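PDB 3VF1: 11R-lipoxygenase from Gersemia fruticosa, which probably dioxygenates polyunsaturated fatty acids at a non-heme iron centre, as an 11R-lipoxygenase whose activity depends on calcium. Local coordinates for residues Q260-N263 with V269-R272; F490-D495 with T685-G690; N501-F506 with T570-H575; Q574-N579 with G690-S695. One frame throughout, in Å; residues are numbered along the deposited sequence.

All four contacts are buried, but at different depths. Contact 1, its centre about 20 Å from the centre of the chain, joins a helix end to the residue leading into an edge strand through a methyl that meets a leucine methyl and a backbone carbonyl, and a water. Contacts 2 and 3 both use helix 491-514, against loop 685-690 and helix 557-579; contact 2 also binds a sugar with charged side chains, whereas contact 3 is mainly apolar. Contact 4, its centre about 7 Å from that of the chain, shares Gln574 and the iron ligand His575 with contact 3, although His575 touches across only in contact 4. A Tyr492-Gln574 hydrogen bond ties contact 2 to helix 557-579.

Contact 1: Q260-N263 with V269-R272; sequences QFLN and VIRR
Ile270 meets Leu262 and Phe261 where helix 254-263 of the lipoxygenase domain ends beside strand 271-272, an outer strand of a five-stranded antiparallel sheet. The backbones come nearest at Phe261 and Ile270, whose CA atoms are 6.8 Å apart. The CB of Ile270 points toward the helix and carries two unlike branches. The short one, CG2, lies between the backbone N and the carbonyl carbon and does the touching: it packs against the CD2 methyl of Leu262 at 3.8 Å and against the backbone oxygen of Phe261 at 4.0 Å. The long branch starts at CG1, anti to the backbone N (chi1 -170°), and runs on extended to CD1. That tip comes no closer than 4.7 Å to Leu262 CD2. The Ile270 side chain as a whole also touches Phe307 and Thr309 of strand 306-310 and Ile344 of strand 344-350. Leu262 arrives by its end alone, since its CB does not point at the strand, and the same side chain rests on Phe490. Phe261 contributes its carbonyl here, while its ring turns to Arg380 in a cation-pi contact and to Phe336 edge-to-face. A water completes the joint beside the methyls: it accepts from the backbone N of Ile270 at 3.0 Å and probably donates to Phe261 O at 2.8 Å.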
# COMPACT_ATOMS: atom_id res chain seq x y z
N GLN A 260 -19.04 -7.05 6.60
CA GLN A 260 -17.87 -6.24 6.92
C GLN A 260 -16.59 -7.06 6.90
O GLN A 260 -15.49 -6.51 6.81
CB GLN A 260 -18.03 -5.57 8.29
CG GLN A 260 -19.08 -4.47 8.32
CD GLN A 260 -18.86 -3.42 7.25
OE1 GLN A 260 -18.10 -2.47 7.43
NE2 GLN A 260 -19.53 -3.60 6.11
N PHE A 261 -16.72 -8.38 6.98
CA PHE A 261 -15.57 -9.27 6.92
C PHE A 261 -15.23 -9.62 5.47
O PHE A 261 -14.21 -10.25 5.19
CB PHE A 261 -15.83 -10.54 7.72
CG PHE A 261 -15.87 -10.32 9.21
CD1 PHE A 261 -17.02 -9.84 9.82
CD2 PHE A 261 -14.76 -10.57 9.99
CE1 PHE A 261 -17.05 -9.63 11.19
CE2 PHE A 261 -14.79 -10.36 11.36
CZ PHE A 261 -15.94 -9.89 11.95
N LEU A 262 -16.10 -9.20 4.55
CA LEU A 262 -15.88 -9.43 3.13
C LEU A 262 -15.61 -8.12 2.39
O LEU A 262 -14.71 -8.05 1.55
CB LEU A 262 -17.12 -10.09 2.51
CG LEU A 262 -17.53 -11.47 3.03
CD1 LEU A 262 -18.78 -11.93 2.32
CD2 LEU A 262 -16.40 -12.47 2.86
N ASN A 263 -16.38 -7.09 2.71
CA ASN A 263 -16.36 -5.85 1.95
C ASN A 263 -16.03 -4.64 2.82
O ASN A 263 -16.38 -3.51 2.47
CB ASN A 263 -17.70 -5.65 1.25
CG ASN A 263 -18.09 -6.84 0.40
OD1 ASN A 263 -17.26 -7.41 -0.31
ND2 ASN A 263 -19.36 -7.23 0.46
N VAL A 269 -9.26 -12.74 6.51
CA VAL A 269 -9.34 -13.68 7.62
C VAL A 269 -10.37 -14.79 7.43
O VAL A 269 -10.06 -15.97 7.63
CB VAL A 269 -9.65 -12.95 8.94
CG1 VAL A 269 -9.66 -13.93 10.10
CG2 VAL A 269 -8.62 -11.85 9.18
N ILE A 270 -11.59 -14.44 7.04
CA ILE A 270 -12.66 -15.42 6.94
C ILE A 270 -12.33 -16.52 5.95
O ILE A 270 -11.71 -16.27 4.91
CB ILE A 270 -14.00 -14.76 6.55
CG1 ILE A 270 -15.15 -15.76 6.71
CG2 ILE A 270 -13.94 -14.23 5.12
CD1 ILE A 270 -16.52 -15.13 6.70
N ARG A 271 -12.74 -17.74 6.26
CA ARG A 271 -12.50 -18.88 5.38
C ARG A 271 -13.50 -20.00 5.63
O ARG A 271 -14.06 -20.11 6.72
CB ARG A 271 -11.08 -19.41 5.57
CG ARG A 271 -10.83 -20.07 6.91
CD ARG A 271 -9.39 -20.52 7.03
NE ARG A 271 -9.02 -21.40 5.92
CZ ARG A 271 -7.79 -21.53 5.43
NH1 ARG A 271 -6.78 -20.83 5.95
NH2 ARG A 271 -7.56 -22.35 4.42
N ARG A 272 -13.71 -20.83 4.62
CA ARG A 272 -14.62 -21.96 4.75
C ARG A 272 -14.16 -22.89 5.86
O ARG A 272 -12.97 -23.11 6.06
CB ARG A 272 -14.71 -22.74 3.43
CG ARG A 272 -15.50 -24.03 3.54
CD ARG A 272 -15.63 -24.73 2.19
NE ARG A 272 -16.28 -26.03 2.33
CZ ARG A 272 -16.66 -26.80 1.31
NH1 ARG A 272 -16.45 -26.41 0.06
NH2 ARG A 272 -17.24 -27.97 1.55
O HOH W 1 -12.31 -11.52 6.84

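Contact 2: F490-D495 with T685-G690; sequences FYYKDD and TWLIPG. With FRU (beta-D-fructofuranose), chain C.
Leu687 reaches helix 491-514 with one methyl, CD1, which rests on the first turn of the helix, against Asp495 CB, the backbone O of Tyr492 and the rim carbon CD2 of its ring. CD1 lies 3.9 Å from Asp495 CB and 4.0 Å from Tyr492 CD2. The leucine CG stands anti to its carbonyl carbon (chi1 -76°) and the chain then runs extended, which carries CD1 forward from the type I turn Thr685-Ile688. With CG anti to the backbone N (chi1 158°), the Tyr492 ring is carried over toward Leu687 and meets the methyl obliquely; its hydroxyl goes on to Gln574 of helix 557-579. Asp495 turns its carboxylate past the leucine: OD2 accepts from a water at 3.0 Å that in turn accepts from Leu687 N, and OD1 forms a salt bridge with Arg676. Lys493 CB lies over one face of the Phe490 ring, toward its rim; beyond it the chain bends at chi2 (-95°) and chi3, which brings NZ back to Asp494. NZ meets Asp494 OD1 at 2.8 Å on its syn side, tilted out of the carboxylate plane, in a salt bridge. NZ also donates to fructose O5 at 3.2 Å and to Leu487 O, while fructose O1 donates to Asp494 OD1 at 2.9 Å. A methionine in place of Lys493 would probably leave Asp494 without its charge partner and the sugar ring oxygen without this donor. The pairing of charged and polar groups round the sugar belongs to the glycan pocket at the start of helix 491-514.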
# COMPACT_ATOMS: atom_id res chain seq x y z
N PHE A 490 -19.24 -11.22 -2.35
CA PHE A 490 -17.90 -10.89 -1.89
C PHE A 490 -17.29 -9.95 -2.93
O PHE A 490 -16.52 -10.36 -3.79
CB PHE A 490 -17.07 -12.17 -1.77
CG PHE A 490 -15.76 -12.00 -1.05
CD1 PHE A 490 -15.35 -10.77 -0.57
CD2 PHE A 490 -14.93 -13.10 -0.86
CE1 PHE A 490 -14.14 -10.64 0.09
CE2 PHE A 490 -13.72 -12.97 -0.21
CZ PHE A 490 -13.33 -11.74 0.27
N TYR A 491 -17.66 -8.68 -2.84
CA TYR A 491 -17.35 -7.71 -3.89
C TYR A 491 -15.86 -7.42 -4.02
O TYR A 491 -15.37 -7.20 -5.13
CB TYR A 491 -18.14 -6.42 -3.65
CG TYR A 491 -19.63 -6.64 -3.58
CD1 TYR A 491 -20.26 -7.48 -4.49
CD2 TYR A 491 -20.40 -6.04 -2.60
CE1 TYR A 491 -21.62 -7.70 -4.43
CE2 TYR A 491 -21.76 -6.25 -2.53
CZ TYR A 491 -22.37 -7.09 -3.45
OH TYR A 491 -23.73 -7.30 -3.39
N TYR A 492 -15.14 -7.40 -2.90
CA TYR A 492 -13.70 -7.24 -2.95
C TYR A 492 -13.07 -8.33 -3.82
O TYR A 492 -12.18 -8.06 -4.61
CB TYR A 492 -13.09 -7.31 -1.55
CG TYR A 492 -11.62 -7.68 -1.58
CD1 TYR A 492 -11.22 -9.01 -1.55
CD2 TYR A 492 -10.63 -6.71 -1.67
CE1 TYR A 492 -9.89 -9.36 -1.58
CE2 TYR A 492 -9.29 -7.05 -1.71
CZ TYR A 492 -8.93 -8.38 -1.66
OH TYR A 492 -7.60 -8.73 -1.70
N LYS A 493 -13.54 -9.56 -3.65
CA LYS A 493 -12.98 -10.70 -4.36
C LYS A 493 -13.21 -10.58 -5.86
O LYS A 493 -12.30 -10.82 -6.65
CB LYS A 493 -13.59 -12.00 -3.84
CG LYS A 493 -13.27 -13.23 -4.68
CD LYS A 493 -14.37 -13.54 -5.68
CE LYS A 493 -15.67 -13.94 -4.98
NZ LYS A 493 -16.74 -14.31 -5.94
N ASP A 494 -14.42 -10.20 -6.26
CA ASP A 494 -14.76 -10.07 -7.67
C ASP A 494 -13.90 -9.00 -8.34
O ASP A 494 -13.36 -9.21 -9.43
CB ASP A 494 -16.24 -9.73 -7.85
CG ASP A 494 -17.15 -10.89 -7.48
OD1 ASP A 494 -16.71 -12.05 -7.59
OD2 ASP A 494 -18.30 -10.64 -7.08
N ASP A 495 -13.78 -7.85 -7.69
CA ASP A 495 -13.06 -6.72 -8.26
C ASP A 495 -11.55 -6.95 -8.24
O ASP A 495 -10.86 -6.64 -9.21
CB ASP A 495 -13.40 -5.43 -7.51
CG ASP A 495 -14.87 -5.08 -7.59
OD1 ASP A 495 -15.53 -5.51 -8.56
OD2 ASP A 495 -15.37 -4.36 -6.69
N THR A 685 -16.71 0.52 -3.65
CA THR A 685 -16.13 1.44 -4.62
C THR A 685 -14.62 1.59 -4.48
O THR A 685 -14.01 2.42 -5.16
CB THR A 685 -16.75 2.84 -4.46
OG1 THR A 685 -16.50 3.32 -3.14
CG2 THR A 685 -18.25 2.79 -4.71
N TRP A 686 -14.01 0.79 -3.62
CA TRP A 686 -12.61 1.00 -3.25
C TRP A 686 -11.62 0.42 -4.25
O TRP A 686 -10.42 0.67 -4.16
CB TRP A 686 -12.36 0.43 -1.85
CG TRP A 686 -13.39 0.88 -0.87
CD1 TRP A 686 -14.32 0.10 -0.24
CD2 TRP A 686 -13.62 2.22 -0.44
NE1 TRP A 686 -15.11 0.88 0.57
CE2 TRP A 686 -14.70 2.18 0.47
CE3 TRP A 686 -13.02 3.45 -0.72
CZ2 TRP A 686 -15.19 3.33 1.10
CZ3 TRP A 686 -13.50 4.58 -0.09
CH2 TRP A 686 -14.57 4.51 0.80
N LEU A 687 -12.12 -0.36 -5.21
CA LEU A 687 -11.26 -0.94 -6.23
C LEU A 687 -11.64 -0.47 -7.63
O LEU A 687 -11.24 -1.07 -8.63
CB LEU A 687 -11.27 -2.47 -6.15
CG LEU A 687 -10.46 -3.06 -5.00
CD1 LEU A 687 -10.57 -4.58 -5.00
CD2 LEU A 687 -9.01 -2.63 -5.08
N ILE A 688 -12.42 0.61 -7.71
CA ILE A 688 -12.63 1.29 -8.97
C ILE A 688 -11.29 1.87 -9.39
O ILE A 688 -10.71 2.68 -8.66
CB ILE A 688 -13.67 2.41 -8.85
CG1 ILE A 688 -15.06 1.81 -8.61
CG2 ILE A 688 -13.69 3.27 -10.10
CD1 ILE A 688 -16.13 2.84 -8.31
N PRO A 689 -10.77 1.47 -10.57
CA PRO A 689 -9.43 1.86 -11.00
C PRO A 689 -9.14 3.35 -10.83
O PRO A 689 -8.05 3.71 -10.40
CB PRO A 689 -9.42 1.48 -12.48
CG PRO A 689 -10.38 0.35 -12.58
CD PRO A 689 -11.46 0.64 -11.58
N GLY A 690 -10.12 4.19 -11.15
CA GLY A 690 -9.97 5.63 -11.01
C GLY A 690 -9.81 6.09 -9.58
O GLY A 690 -9.45 7.25 -9.33
C1 FRU C . -14.39 -14.44 -9.81
C2 FRU C . -15.58 -15.35 -10.07
C3 FRU C . -16.38 -14.88 -11.27
C4 FRU C . -17.82 -15.11 -10.86
C5 FRU C . -17.78 -15.04 -9.34
C6 FRU C . -18.78 -16.01 -8.74
O1 FRU C . -14.84 -13.12 -9.58
O2 FRU C . -15.13 -16.66 -10.33
O3 FRU C . -16.06 -15.62 -12.43
O4 FRU C . -18.70 -14.16 -11.41
O5 FRU C . -16.45 -15.34 -8.95
O6 FRU C . -19.40 -15.46 -7.60
O HOH W 2 -14.79 -1.45 -6.39

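Contact 3: N501-F506 with T570-H575; sequences NVIHQF and TCSCQH. With FE2 (Fe (II) ion), chain E.
Ile503 meets the 570-575 part of helix 557-579 through its CD1 methyl, which lies 4.0 Å from Cys573 SG and 4.2 Å from Ser572 OG; Val568 of that helix is a further neighbour. The small area buried, 66 Å² over both sides, and the 9.9 Å between the CA atoms of Ile503 and Cys573 mark a wide helix-to-helix spacing spanned by one long side chain. Its reach follows from the torsions: CG1 is anti to the carbonyl carbon (chi1 -71°) and CD1 continues extended (chi2 171°), so the methyl stands at the far end of a straight chain. Cys573 answers with its sulfur, an apolar surface here. Ser572 OG is turned by the opposite sign of chi1 (60°) to give its hydrogen bond to Val568 O, one helical turn earlier, so its meeting with the methyl is packing alone.

Ser572 and Cys573 lie in a wider pi-type turn, marked by His575 N bonding to Thr570 O at 3.3 Å. Such a turn is a known feature of the iron-bearing helix of lipoxygenases. Just past it His575 NE2 binds the iron at 2.2 Å, on the helix side remote from Ile503.

Outward from the joint, Val502 and Phe506 of helix 491-514 pack on helix 653-676, with Phe506 stacked on Phe662, while Thr570 and Cys571 of helix 557-579 lean on Met400 of helix 369-410.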
# COMPACT_ATOMS: atom_id res chain seq x y z
N ASN A 501 -5.90 -10.01 -12.87
CA ASN A 501 -5.75 -10.58 -14.20
C ASN A 501 -5.41 -9.52 -15.25
O ASN A 501 -4.70 -9.80 -16.21
CB ASN A 501 -7.03 -11.32 -14.60
CG ASN A 501 -7.19 -12.65 -13.88
OD1 ASN A 501 -6.21 -13.36 -13.66
ND2 ASN A 501 -8.42 -12.97 -13.50
N VAL A 502 -5.92 -8.31 -15.06
CA VAL A 502 -5.64 -7.22 -15.98
C VAL A 502 -4.21 -6.70 -15.79
O VAL A 502 -3.54 -6.34 -16.75
CB VAL A 502 -6.64 -6.06 -15.82
CG1 VAL A 502 -6.00 -4.73 -16.15
CG2 VAL A 502 -7.86 -6.30 -16.69
N ILE A 503 -3.76 -6.68 -14.54
CA ILE A 503 -2.40 -6.26 -14.23
C ILE A 503 -1.40 -7.33 -14.66
O ILE A 503 -0.30 -7.02 -15.12
CB ILE A 503 -2.22 -5.98 -12.73
CG1 ILE A 503 -2.95 -4.70 -12.34
CG2 ILE A 503 -0.74 -5.84 -12.39
CD1 ILE A 503 -3.01 -4.45 -10.85
N HIS A 504 -1.78 -8.59 -14.52
CA HIS A 504 -0.92 -9.69 -14.93
C HIS A 504 -0.71 -9.64 -16.44
O HIS A 504 0.39 -9.92 -16.92
CB HIS A 504 -1.53 -11.04 -14.54
CG HIS A 504 -0.66 -12.21 -14.87
ND1 HIS A 504 -0.70 -12.84 -16.10
CD2 HIS A 504 0.28 -12.85 -14.15
CE1 HIS A 504 0.17 -13.83 -16.11
NE2 HIS A 504 0.78 -13.86 -14.94
N GLN A 505 -1.76 -9.29 -17.17
CA GLN A 505 -1.68 -9.18 -18.62
C GLN A 505 -0.73 -8.05 -19.02
O GLN A 505 0.08 -8.21 -19.92
CB GLN A 505 -3.06 -8.94 -19.22
CG GLN A 505 -3.09 -8.96 -20.73
CD GLN A 505 -2.65 -10.30 -21.29
OE1 GLN A 505 -3.19 -11.34 -20.91
NE2 GLN A 505 -1.67 -10.28 -22.18
N PHE A 506 -0.84 -6.92 -18.33
CA PHE A 506 -0.00 -5.76 -18.62
C PHE A 506 1.47 -6.07 -18.38
O PHE A 506 2.32 -5.80 -19.23
CB PHE A 506 -0.43 -4.56 -17.78
CG PHE A 506 0.54 -3.41 -17.83
CD1 PHE A 506 0.81 -2.78 -19.03
CD2 PHE A 506 1.17 -2.96 -16.68
CE1 PHE A 506 1.69 -1.72 -19.09
CE2 PHE A 506 2.05 -1.90 -16.74
CZ PHE A 506 2.32 -1.28 -17.94
N THR A 570 -0.12 -5.24 -5.19
CA THR A 570 -0.10 -4.93 -3.76
C THR A 570 0.12 -3.44 -3.50
O THR A 570 -0.47 -2.87 -2.58
CB THR A 570 0.99 -5.73 -3.03
OG1 THR A 570 0.71 -7.13 -3.12
CG2 THR A 570 1.06 -5.34 -1.56
N CYS A 571 0.97 -2.82 -4.31
CA CYS A 571 1.29 -1.40 -4.14
C CYS A 571 0.13 -0.51 -4.56
O CYS A 571 0.01 0.63 -4.09
CB CYS A 571 2.54 -1.03 -4.93
SG CYS A 571 4.07 -1.77 -4.33
N SER A 572 -0.73 -1.01 -5.44
CA SER A 572 -1.84 -0.22 -5.95
C SER A 572 -3.19 -0.68 -5.38
O SER A 572 -3.77 0.01 -4.53
CB SER A 572 -1.88 -0.26 -7.48
OG SER A 572 -2.02 -1.59 -7.97
N CYS A 573 -3.67 -1.83 -5.83
CA CYS A 573 -5.02 -2.29 -5.50
C CYS A 573 -5.17 -2.69 -4.03
O CYS A 573 -6.02 -2.15 -3.32
CB CYS A 573 -5.41 -3.46 -6.41
SG CYS A 573 -5.52 -3.02 -8.15
N GLN A 574 -4.37 -3.65 -3.59
CA GLN A 574 -4.50 -4.18 -2.23
C GLN A 574 -4.44 -3.05 -1.21
O GLN A 574 -5.30 -2.96 -0.34
CB GLN A 574 -3.40 -5.20 -1.94
CG GLN A 574 -3.56 -5.90 -0.59
CD GLN A 574 -4.82 -6.75 -0.50
OE1 GLN A 574 -5.59 -6.84 -1.46
NE2 GLN A 574 -5.03 -7.37 0.65
N HIS A 575 -3.43 -2.20 -1.32
CA HIS A 575 -3.29 -1.09 -0.38
C HIS A 575 -4.53 -0.20 -0.41
O HIS A 575 -5.01 0.23 0.63
CB HIS A 575 -2.05 -0.25 -0.70
CG HIS A 575 -1.90 0.94 0.20
ND1 HIS A 575 -2.20 2.23 -0.21
CD2 HIS A 575 -1.50 1.04 1.49
CE1 HIS A 575 -1.98 3.07 0.78
NE2 HIS A 575 -1.55 2.37 1.83
FE FE2 E . -1.24 3.03 3.86
O HOH W 3 -1.95 4.78 5.26

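Contact 4: Q574-N579 with G690-S695; sequences QHAAVN and GHVPNS. With FE2 (Fe (II) ion), chain E.
Val692 is the first residue of the 690-695 segment to press on helix 557-579, closing on the small face of Ala576. Its CG1, anti to the backbone N (chi1 -180°), lies 3.7 Å from Ala576 CB, and CG2 lies at 4.2 Å. The lack of any longer side chain on Ala576 lets the backbones approach, with CA atoms 5.7 Å apart. Pro693 follows and adds its ring carbon CD, 4.1 Å from the same Ala576 CB, so one methyl is gripped by two consecutive residues. At Ser695 the chemistry turns polar. Its CB is directed away from the helix, and OG is hydrogen-bonded to Lys426 O. Its carbonyl oxygen lies 4.3 Å from His575 ND1, too far for a direct bond, and a water spans the gap, accepting from ND1 at 3.0 Å and probably donating to Ser695 O at 2.9 Å. With ND1 donating, this bridge would fix the rotation of the ring while NE2 holds the metal.

Asn579, on the next turn, binds the same iron by OD1 at 2.3 Å, and its ND2 is held by Leu632 O. His392, His397 and the terminal carboxylate of Ile698 complete the protein ligands, the set characteristic of lipoxygenases. The segment runs alongside helix 557-579, its backbone bonded to Leu642 and Lys640 through Val692 and Asn694, while Val578 packs that helix onto helix 369-410.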
# COMPACT_ATOMS: atom_id res chain seq x y z
N GLN A 574 -4.37 -3.65 -3.59
CA GLN A 574 -4.50 -4.18 -2.23
C GLN A 574 -4.44 -3.05 -1.21
O GLN A 574 -5.30 -2.96 -0.34
CB GLN A 574 -3.40 -5.20 -1.94
CG GLN A 574 -3.56 -5.90 -0.59
CD GLN A 574 -4.82 -6.75 -0.50
OE1 GLN A 574 -5.59 -6.84 -1.46
NE2 GLN A 574 -5.03 -7.37 0.65
N HIS A 575 -3.43 -2.20 -1.32
CA HIS A 575 -3.29 -1.09 -0.38
C HIS A 575 -4.53 -0.20 -0.41
O HIS A 575 -5.01 0.23 0.63
CB HIS A 575 -2.05 -0.25 -0.70
CG HIS A 575 -1.90 0.94 0.20
ND1 HIS A 575 -2.20 2.23 -0.21
CD2 HIS A 575 -1.50 1.04 1.49
CE1 HIS A 575 -1.98 3.07 0.78
NE2 HIS A 575 -1.55 2.37 1.83
N ALA A 576 -5.04 0.06 -1.60
CA ALA A 576 -6.21 0.92 -1.75
C ALA A 576 -7.42 0.31 -1.05
O ALA A 576 -8.19 1.01 -0.39
CB ALA A 576 -6.52 1.14 -3.23
N ALA A 577 -7.58 -1.00 -1.19
CA ALA A 577 -8.75 -1.70 -0.66
C ALA A 577 -8.78 -1.68 0.86
O ALA A 577 -9.84 -1.55 1.47
CB ALA A 577 -8.79 -3.13 -1.17
N VAL A 578 -7.60 -1.80 1.48
CA VAL A 578 -7.51 -1.89 2.93
C VAL A 578 -7.10 -0.57 3.58
O VAL A 578 -6.95 -0.50 4.80
CB VAL A 578 -6.49 -2.97 3.36
CG1 VAL A 578 -6.73 -4.26 2.58
CG2 VAL A 578 -5.07 -2.47 3.16
N ASN A 579 -6.91 0.48 2.78
CA ASN A 579 -6.45 1.76 3.31
C ASN A 579 -7.51 2.86 3.18
O ASN A 579 -7.93 3.45 4.18
CB ASN A 579 -5.16 2.19 2.61
CG ASN A 579 -4.49 3.38 3.29
OD1 ASN A 579 -3.50 3.23 4.01
ND2 ASN A 579 -5.03 4.56 3.05
N GLY A 690 -10.12 4.19 -11.15
CA GLY A 690 -9.97 5.63 -11.01
C GLY A 690 -9.81 6.09 -9.58
O GLY A 690 -9.45 7.25 -9.33
N HIS A 691 -10.08 5.20 -8.63
CA HIS A 691 -9.94 5.52 -7.21
C HIS A 691 -8.70 4.87 -6.59
O HIS A 691 -8.40 5.11 -5.42
CB HIS A 691 -11.18 5.06 -6.43
CG HIS A 691 -12.45 5.75 -6.83
ND1 HIS A 691 -13.62 5.58 -6.13
CD2 HIS A 691 -12.72 6.59 -7.85
CE1 HIS A 691 -14.57 6.31 -6.70
NE2 HIS A 691 -14.05 6.93 -7.74
N VAL A 692 -7.99 4.06 -7.37
CA VAL A 692 -6.85 3.30 -6.85
C VAL A 692 -5.53 3.97 -7.22
O VAL A 692 -5.14 3.97 -8.38
CB VAL A 692 -6.84 1.86 -7.41
CG1 VAL A 692 -5.65 1.09 -6.87
CG2 VAL A 692 -8.14 1.15 -7.09
N PRO A 693 -4.82 4.52 -6.22
CA PRO A 693 -3.51 5.12 -6.50
C PRO A 693 -2.53 4.10 -7.06
O PRO A 693 -2.71 2.90 -6.85
CB PRO A 693 -3.04 5.61 -5.12
CG PRO A 693 -4.28 5.74 -4.32
CD PRO A 693 -5.20 4.66 -4.80
N ASN A 694 -1.51 4.57 -7.76
CA ASN A 694 -0.51 3.69 -8.36
C ASN A 694 0.42 3.07 -7.33
O ASN A 694 0.95 1.98 -7.54
CB ASN A 694 0.31 4.44 -9.41
CG ASN A 694 -0.30 4.34 -10.80
OD1 ASN A 694 -0.67 3.26 -11.26
ND2 ASN A 694 -0.41 5.48 -11.47
N SER A 695 0.63 3.77 -6.21
CA SER A 695 1.60 3.32 -5.22
C SER A 695 1.12 3.47 -3.78
O SER A 695 -0.01 3.90 -3.53
CB SER A 695 2.90 4.12 -5.38
OG SER A 695 2.69 5.49 -5.12
FE FE2 E . -1.24 3.03 3.86
O HOH W 4 -2.41 2.29 -3.18
O HOH W 3 -1.95 4.78 5.26